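Local coordinates for protein BOLA1, chloroplastic (Arabidopsis thaliana, PDB 4PUG) that may act, alone or with glutaredoxins, as a redox-regulated transcriptional regulator or in iron-sulfur cluster biogenesis, forming glutaredoxin heterodimers that bind a labile cluster, at residues A[66-69]-A[70-74]; A[75-78]-A[79-83]. All blocks are in the same frame, centred on the assembly; numbering follows the deposited sequence.

In the fold
From the N terminus, the chain runs through helix 6-18, the antiparallel strands 22-27 and 47-53, and a loop into helix 62-72. Contact 1 (66-69 with 70-74) covers the last turns of that helix and its break at Leu73. Helix 74-78 starts at once, and contact 2 (75-78 with 79-83) closes the turn that leads from it into strand 83-89, which pairs parallel with 47-53. The two contacts lie in series, neither enclosing the other, with centres about 11 Å apart; they touch where Tyr70 CD1 packs 3.5 Å from Leu77 CD1. Together they carry the chain from the helical layer, beside helix 6-18, into the sheet.

Contact 1. Residues A[66-69]-A[70-74]; sequences HRLV and YHLLR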
# COMPACT_ATOMS: atom_id res chain seq x y z
N HIS A 66 8.03 -1.53 -8.42
CA HIS A 66 7.56 -2.39 -7.34
C HIS A 66 8.57 -2.55 -6.20
O HIS A 66 8.19 -2.64 -5.04
CB HIS A 66 7.12 -3.75 -7.87
CG HIS A 66 5.78 -3.73 -8.52
ND1 HIS A 66 4.87 -4.75 -8.39
CD2 HIS A 66 5.18 -2.79 -9.30
CE1 HIS A 66 3.77 -4.46 -9.06
NE2 HIS A 66 3.94 -3.27 -9.63
N ARG A 67 9.86 -2.59 -6.53
CA ARG A 67 10.89 -2.65 -5.50
C ARG A 67 10.91 -1.36 -4.69
O ARG A 67 11.15 -1.38 -3.49
CB ARG A 67 12.28 -2.86 -6.11
CG ARG A 67 12.56 -4.27 -6.58
CD ARG A 67 13.89 -4.33 -7.32
NE ARG A 67 15.02 -4.55 -6.42
CZ ARG A 67 15.72 -3.59 -5.82
NH1 ARG A 67 15.41 -2.31 -6.03
NH2 ARG A 67 16.73 -3.91 -5.02
N LEU A 68 10.68 -0.25 -5.38
CA LEU A 68 10.60 1.05 -4.71
C LEU A 68 9.44 1.06 -3.72
O LEU A 68 9.63 1.37 -2.54
CB LEU A 68 10.44 2.17 -5.74
CG LEU A 68 10.20 3.58 -5.20
CD1 LEU A 68 11.34 4.02 -4.28
CD2 LEU A 68 10.02 4.58 -6.34
N VAL A 69 8.26 0.69 -4.20
CA VAL A 69 7.07 0.66 -3.34
C VAL A 69 7.25 -0.30 -2.15
O VAL A 69 6.92 0.05 -1.01
CB VAL A 69 5.78 0.31 -4.12
CG1 VAL A 69 4.58 0.32 -3.18
CG2 VAL A 69 5.57 1.29 -5.27
N TYR A 70 7.79 -1.49 -2.41
CA TYR A 70 8.04 -2.46 -1.34
C TYR A 70 9.04 -1.92 -0.33
O TYR A 70 8.90 -2.15 0.87
CB TYR A 70 8.55 -3.79 -1.91
CG TYR A 70 7.49 -4.86 -2.03
CD1 TYR A 70 7.40 -5.89 -1.10
CD2 TYR A 70 6.56 -4.83 -3.06
CE1 TYR A 70 6.42 -6.87 -1.21
CE2 TYR A 70 5.58 -5.79 -3.17
CZ TYR A 70 5.52 -6.81 -2.24
OH TYR A 70 4.54 -7.77 -2.36
N HIS A 71 10.04 -1.19 -0.81
CA HIS A 71 11.02 -0.56 0.05
C HIS A 71 10.37 0.48 0.95
O HIS A 71 10.66 0.55 2.14
CB HIS A 71 12.13 0.08 -0.77
CG HIS A 71 13.04 0.97 0.03
ND1 HIS A 71 13.98 0.47 0.91
CD2 HIS A 71 13.13 2.31 0.11
CE1 HIS A 71 14.62 1.47 1.48
NE2 HIS A 71 14.12 2.60 1.01
N LEU A 72 9.48 1.28 0.38
CA LEU A 72 8.78 2.30 1.16
C LEU A 72 7.86 1.69 2.23
O LEU A 72 7.60 2.32 3.25
CB LEU A 72 7.97 3.23 0.24
CG LEU A 72 8.81 4.09 -0.71
CD1 LEU A 72 7.90 4.88 -1.64
CD2 LEU A 72 9.71 5.02 0.08
N LEU A 73 7.39 0.47 1.99
CA LEU A 73 6.45 -0.16 2.91
C LEU A 73 7.07 -1.32 3.70
O LEU A 73 6.35 -2.17 4.22
CB LEU A 73 5.21 -0.65 2.17
CG LEU A 73 4.35 0.44 1.52
CD1 LEU A 73 3.14 -0.17 0.83
CD2 LEU A 73 3.91 1.47 2.56
N ARG A 74 8.40 -1.35 3.78
CA ARG A 74 9.09 -2.45 4.45
C ARG A 74 8.73 -2.57 5.93
O ARG A 74 8.58 -3.68 6.45
CB ARG A 74 10.61 -2.31 4.29
CG ARG A 74 11.40 -3.46 4.88
CD ARG A 74 12.88 -3.32 4.58
NE ARG A 74 13.15 -3.31 3.14
CZ ARG A 74 14.06 -2.54 2.56
NH1 ARG A 74 14.81 -1.72 3.29
NH2 ARG A 74 14.24 -2.59 1.25
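Leu72 lies over the carbonyl of Leu68 one turn back in the helix. Its CB is 3.7 Å from Leu68 O, CG comes closer at 3.4 Å from the same Leu68 O, and CD1 then moves off, so the branch point, not the tip, rests on the carbonyl oxygen. Turning CG anti to the carbonyl carbon, chi1 -66°, brings it there, and the same CG meets Leu68 CD1 at 4.4 Å, a loose apolar touch. Leu72 N also bonds to Leu68 O, lying in the carbonyl plane. One step on, Leu73 repeats the pattern: its CG is 3.6 Å from Val69 O, while Val69 CG1, anti to its own backbone N (chi1 -179°), reaches Leu73 CD1 at 4.3 Å. The backbone bond beneath, Leu73 N to Val69 O, is weak, its N-H...O angle only 132°, as the chain leaves helical geometry at Leu73, which also occupies the N-cap position of helix 74-78. Tyr70 uses a ring edge: CD2 is 3.4 Å from His66 O, near the ring plane, and that oxygen also accepts the bond from Tyr70 N. The Leu68 and Leu72 side chains meet Leu18 of helix 6-18, and Leu73 touches Met10 of that helix and Leu84 of strand 83-89. Val69 and Tyr70 lie on Ile86 of the same strand, placing the end of helix 62-72 against both helix 6-18 and the sheet.

Contact 2. Residues A[75-78]-A[79-83]; sequences EELD and TGLHA
Leu81 overlaps Leu77 and the root of Glu76 at the C-terminal end of helix 74-78. Leu77 enters with one branch: its CD2 lies 3.9 Å from Leu81 CG and also approaches Leu81 O, the two side chains crossing at a slant. Leu81 CD2 comes within 4.0 Å of Glu76 CB. Nearer the backbone, Leu81 CB is 3.2 Å from Glu76 O, the oxygen on which the turn is built. That oxygen accepts two backbone N-H groups from opposite faces of its plane: Leu81 N at 2.9 Å, tilted 31° out of the plane, and Thr79 N, which stands well above it, off the lone pairs. The neighbouring carbonyl is taken by a side chain. With chi1 at 57°, Thr79 puts OG1 between its backbone N and carbonyl carbon, where the hydroxyl gives its hydrogen to Glu75 O at 2.7 Å; CG2 packs beside that oxygen. Gly80 carries the chain round with a positive phi of 137°, a backbone angle that glycine, lacking CB, takes without a clash against the preceding carbonyl. Bent at chi2, Glu76 turns its carboxylate to Arg6 and Arg9 of helix 6-18, one salt bridge to each of its oxygens. The two arginines would be expected to keep this buried carboxylate ionised, while the C-terminal carbonyls Glu75 O and Glu76 O find donors within the turn itself.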
# COMPACT_ATOMS: atom_id res chain seq x y z
N GLU A 75 8.59 -1.44 6.61
CA GLU A 75 8.21 -1.43 8.02
C GLU A 75 6.85 -2.08 8.23
O GLU A 75 6.65 -2.85 9.17
CB GLU A 75 8.20 -0.01 8.58
CG GLU A 75 7.69 0.09 10.01
CD GLU A 75 7.70 1.51 10.54
OE1 GLU A 75 7.14 2.40 9.88
OE2 GLU A 75 8.27 1.73 11.63
N GLU A 76 5.90 -1.76 7.35
CA GLU A 76 4.56 -2.32 7.44
C GLU A 76 4.58 -3.83 7.19
O GLU A 76 3.87 -4.58 7.86
CB GLU A 76 3.61 -1.63 6.47
CG GLU A 76 3.51 -0.11 6.66
CD GLU A 76 3.01 0.28 8.04
OE1 GLU A 76 2.32 -0.53 8.69
OE2 GLU A 76 3.29 1.42 8.47
N LEU A 77 5.40 -4.27 6.24
CA LEU A 77 5.53 -5.69 5.93
C LEU A 77 6.12 -6.48 7.09
O LEU A 77 5.91 -7.68 7.21
CB LEU A 77 6.38 -5.89 4.68
CG LEU A 77 5.76 -5.44 3.36
CD1 LEU A 77 6.82 -5.39 2.27
CD2 LEU A 77 4.63 -6.38 2.96
N ASP A 78 6.88 -5.79 7.94
CA ASP A 78 7.50 -6.43 9.10
C ASP A 78 6.62 -6.35 10.33
O ASP A 78 6.92 -6.97 11.35
CB ASP A 78 8.86 -5.78 9.39
CG ASP A 78 9.86 -5.99 8.28
OD1 ASP A 78 9.69 -6.94 7.49
OD2 ASP A 78 10.83 -5.21 8.19
N THR A 79 5.53 -5.58 10.25
CA THR A 79 4.72 -5.33 11.44
C THR A 79 3.22 -5.61 11.28
O THR A 79 2.40 -4.99 11.97
CB THR A 79 4.87 -3.87 11.93
OG1 THR A 79 4.55 -2.96 10.87
CG2 THR A 79 6.30 -3.60 12.41
N GLY A 80 2.85 -6.52 10.39
CA GLY A 80 1.45 -6.90 10.25
C GLY A 80 0.92 -7.05 8.84
O GLY A 80 -0.07 -7.75 8.61
N LEU A 81 1.56 -6.39 7.87
CA LEU A 81 1.11 -6.46 6.49
C LEU A 81 1.53 -7.77 5.83
O LEU A 81 2.70 -7.96 5.50
CB LEU A 81 1.62 -5.26 5.69
CG LEU A 81 1.20 -5.12 4.23
CD1 LEU A 81 -0.29 -5.33 4.05
CD2 LEU A 81 1.62 -3.75 3.71
N HIS A 82 0.57 -8.67 5.64
CA HIS A 82 0.86 -9.97 5.05
C HIS A 82 0.93 -9.91 3.52
O HIS A 82 1.87 -10.41 2.92
CB HIS A 82 -0.16 -11.02 5.48
CG HIS A 82 0.14 -12.40 4.98
ND1 HIS A 82 1.08 -13.22 5.56
CD2 HIS A 82 -0.38 -13.09 3.94
CE1 HIS A 82 1.13 -14.36 4.91
NE2 HIS A 82 0.26 -14.31 3.91
N ALA A 83 -0.08 -9.30 2.91
CA ALA A 83 -0.16 -9.27 1.45
C ALA A 83 -0.35 -7.86 0.88
O ALA A 83 -1.27 -7.14 1.27
CB ALA A 83 -1.26 -10.19 0.96